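Local coordinates for protein restriction endonuclease LpnPI (PDB 4RZL) that probably binds DNA carrying modified cytosine through this N-terminal SRA-like recognition domain and, as a whole enzyme, acts as a modification-dependent restriction endonuclease, at residues M114-T119 against D164-V169. Sequence-based numbering, arbitrary orientation.
Sequences MLFDST and DDLIAV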
ATOM      1  N   MET A 114      -7.147  -8.917  -9.616  1.00 13.29           N
ATOM      2  CA  MET A 114      -8.558  -8.589  -9.392  1.00 22.21           C
ATOM      3  C   MET A 114      -8.799  -7.087  -9.290  1.00 14.00           C
ATOM      4  O   MET A 114      -9.750  -6.568  -9.874  1.00 19.00           O
ATOM      5  CB  MET A 114      -9.071  -9.267  -8.123  1.00 16.61           C
ATOM      6  CG  MET A 114      -9.303 -10.761  -8.281  1.00 39.87           C
ATOM      7  SD  MET A 114      -9.796 -11.484  -6.716  1.00 61.91           S
ATOM      8  CE  MET A 114     -10.998 -10.261  -6.175  1.00 42.72           C
ATOM      9  N   LEU A 115      -7.922  -6.408  -8.555  1.00 13.81           N
ATOM     10  CA  LEU A 115      -8.046  -4.976  -8.318  1.00 16.20           C
ATOM     11  C   LEU A 115      -7.885  -4.168  -9.599  1.00 17.46           C
ATOM     12  O   LEU A 115      -8.653  -3.240  -9.847  1.00 15.93           O
ATOM     13  CB  LEU A 115      -7.015  -4.513  -7.298  1.00 13.87           C
ATOM     14  CG  LEU A 115      -7.133  -5.036  -5.879  1.00 16.08           C
ATOM     15  CD1 LEU A 115      -6.008  -4.433  -5.060  1.00 19.23           C
ATOM     16  CD2 LEU A 115      -8.459  -4.667  -5.307  1.00 18.26           C
ATOM     17  N   PHE A 116      -6.898  -4.514 -10.423  1.00 13.21           N
ATOM     18  CA  PHE A 116      -6.720  -3.769 -11.670  1.00 13.41           C
ATOM     19  C   PHE A 116      -7.819  -4.104 -12.699  1.00 18.79           C
ATOM     20  O   PHE A 116      -8.322  -3.205 -13.385  1.00 18.15           O
ATOM     21  CB  PHE A 116      -5.318  -4.016 -12.244  1.00 17.30           C
ATOM     22  CG  PHE A 116      -4.251  -3.217 -11.546  1.00 13.81           C
ATOM     23  CD1 PHE A 116      -3.772  -3.618 -10.297  1.00 10.12           C
ATOM     24  CD2 PHE A 116      -3.776  -2.036 -12.102  1.00 12.86           C
ATOM     25  CE1 PHE A 116      -2.806  -2.865  -9.631  1.00 12.95           C
ATOM     26  CE2 PHE A 116      -2.810  -1.271 -11.438  1.00 14.84           C
ATOM     27  CZ  PHE A 116      -2.322  -1.694 -10.201  1.00 13.94           C
ATOM     28  N   ASP A 117      -8.242  -5.365 -12.761  1.00 14.63           N
ATOM     29  CA  ASP A 117      -9.335  -5.740 -13.668  1.00 16.28           C
ATOM     30  C   ASP A 117     -10.645  -5.026 -13.289  1.00 19.11           C
ATOM     31  O   ASP A 117     -11.378  -4.572 -14.152  1.00 19.70           O
ATOM     32  CB  ASP A 117      -9.539  -7.263 -13.682  1.00 16.36           C
ATOM     33  CG  ASP A 117      -8.381  -8.007 -14.373  1.00 28.37           C
ATOM     34  OD1 ASP A 117      -7.535  -7.340 -15.008  1.00 23.34           O
ATOM     35  OD2 ASP A 117      -8.331  -9.255 -14.308  1.00 22.89           O
ATOM     36  N   SER A 118     -10.934  -4.946 -11.994  1.00 16.72           N
ATOM     37  CA  SER A 118     -12.068  -4.175 -11.502  1.00 14.21           C
ATOM     38  C   SER A 118     -11.958  -2.706 -11.924  1.00 19.01           C
ATOM     39  O   SER A 118     -12.923  -2.095 -12.405  1.00 16.64           O
ATOM     40  CB  SER A 118     -12.148  -4.274  -9.973  1.00 18.05           C
ATOM     41  OG  SER A 118     -13.147  -3.415  -9.455  1.00 21.67           O
ATOM     42  N   THR A 119     -10.764  -2.154 -11.773  1.00 15.33           N
ATOM     43  CA  THR A 119     -10.529  -0.744 -12.080  1.00 21.10           C
ATOM     44  C   THR A 119     -10.792  -0.423 -13.555  1.00 24.05           C
ATOM     45  O   THR A 119     -11.324   0.641 -13.887  1.00 22.81           O
ATOM     46  CB  THR A 119      -9.089  -0.356 -11.690  1.00 14.07           C
ATOM     47  OG1 THR A 119      -8.947  -0.498 -10.271  1.00 13.61           O
ATOM     48  CG2 THR A 119      -8.746   1.075 -12.090  1.00 13.97           C
ATOM     49  N   ASP A 164      -0.282  -1.283 -19.440  1.00 22.56           N
ATOM     50  CA  ASP A 164       0.953  -0.808 -18.820  1.00 22.81           C
ATOM     51  C   ASP A 164       0.966  -0.725 -17.279  1.00 21.15           C
ATOM     52  O   ASP A 164       2.037  -0.716 -16.678  1.00 18.21           O
ATOM     53  CB  ASP A 164       1.314   0.568 -19.383  1.00 23.87           C
ATOM     54  CG  ASP A 164       1.643   0.526 -20.874  1.00 37.54           C
ATOM     55  OD1 ASP A 164       2.032  -0.549 -21.381  1.00 32.80           O
ATOM     56  OD2 ASP A 164       1.531   1.578 -21.531  1.00 37.87           O
ATOM     57  N   ASP A 165      -0.189  -0.621 -16.634  1.00 16.04           N
ATOM     58  CA  ASP A 165      -0.175  -0.356 -15.191  1.00 19.84           C
ATOM     59  C   ASP A 165      -0.117  -1.640 -14.339  1.00 17.38           C
ATOM     60  O   ASP A 165       0.046  -1.573 -13.118  1.00 18.32           O
ATOM     61  CB  ASP A 165      -1.375   0.522 -14.781  1.00 18.22           C
ATOM     62  CG  ASP A 165      -2.714  -0.116 -15.071  1.00 18.07           C
ATOM     63  OD1 ASP A 165      -2.748  -1.302 -15.461  1.00 19.96           O
ATOM     64  OD2 ASP A 165      -3.751   0.567 -14.860  1.00 18.04           O
ATOM     65  N   LEU A 166      -0.292  -2.794 -14.980  1.00 17.59           N
ATOM     66  CA  LEU A 166      -0.069  -4.087 -14.331  1.00 14.49           C
ATOM     67  C   LEU A 166       0.550  -5.032 -15.344  1.00 17.89           C
ATOM     68  O   LEU A 166      -0.138  -5.552 -16.213  1.00 18.94           O
ATOM     69  CB  LEU A 166      -1.359  -4.684 -13.770  1.00 14.63           C
ATOM     70  CG  LEU A 166      -1.150  -6.002 -12.999  1.00 15.20           C
ATOM     71  CD1 LEU A 166      -0.275  -5.757 -11.776  1.00 13.81           C
ATOM     72  CD2 LEU A 166      -2.476  -6.633 -12.569  1.00 11.27           C
ATOM     73  N   ILE A 167       1.857  -5.243 -15.224  1.00 17.94           N
ATOM     74  CA  ILE A 167       2.614  -6.026 -16.199  1.00 18.08           C
ATOM     75  C   ILE A 167       3.178  -7.255 -15.520  1.00 16.76           C
ATOM     76  O   ILE A 167       3.768  -7.150 -14.443  1.00 14.80           O
ATOM     77  CB  ILE A 167       3.767  -5.207 -16.803  1.00 17.94           C
ATOM     78  CG1 ILE A 167       3.239  -3.932 -17.455  1.00 20.98           C
ATOM     79  CG2 ILE A 167       4.554  -6.022 -17.821  1.00 26.69           C
ATOM     80  CD1 ILE A 167       4.322  -2.967 -17.836  1.00 24.76           C
ATOM     81  N   ALA A 168       2.973  -8.421 -16.122  1.00 13.47           N
ATOM     82  CA  ALA A 168       3.677  -9.622 -15.682  1.00 18.87           C
ATOM     83  C   ALA A 168       5.107  -9.574 -16.220  1.00 21.30           C
ATOM     84  O   ALA A 168       5.326  -9.722 -17.413  1.00 28.96           O
ATOM     85  CB  ALA A 168       2.950 -10.884 -16.158  1.00 13.81           C
ATOM     86  N   VAL A 169       6.086  -9.351 -15.358  1.00 18.82           N
ATOM     87  CA  VAL A 169       7.460  -9.282 -15.842  1.00 17.04           C
ATOM     88  C   VAL A 169       8.185 -10.596 -15.570  1.00 17.23           C
ATOM     89  O   VAL A 169       7.853 -11.325 -14.625  1.00 18.45           O
ATOM     90  CB  VAL A 169       8.244  -8.121 -15.195  1.00 15.39           C
ATOM     91  CG1 VAL A 169       7.523  -6.803 -15.420  1.00 17.94           C
ATOM     92  CG2 VAL A 169       8.420  -8.372 -13.697  1.00 20.24           C
TER
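F116 packs against D165 and L166 in a small, buried helix-on-sheet contact, made where the last turns of helix 108-119 lie against the beginning of strand 166-173 and D165, the residue just before it. No hydrogen bond joins the two segments; the F116 side chain makes all the close contacts. L166 lies over one face, an apolar surface that suits an aliphatic side chain: its CB stands 4.1 Å from the centroid of the F116 ring, 21° off the ring normal, a CH-pi contact. With CG anti to the backbone N (chi1 -176°), the leucine brings its CD2 branch to 3.9 Å from F116 CB, alongside the root of the ring. The D165 carboxylate plane is turned 73° from the ring, with OD1 3.6 Å from F116 CD2 and OD2 in plane at the edge, where the weakly positive C-H rim suits an acid. The backbone O of D165 also comes obliquely to 3.3 Å from F116 CE2. The D165 carboxylate finds its strongest polar partner in H120, just past the helix end, which hydrogen-bonds OD2 and so ties the strand's approach to the helix terminus. Behind the contact, T119 OG1 donates a hydrogen bond to L115 O at 2.8 Å, from the opposite face of that carbonyl to T119 N. F116 also meets F185 edge to face and touches A183 and P155, so the helix rests on the curved sheet of this SRA-like domain of the PUA clan.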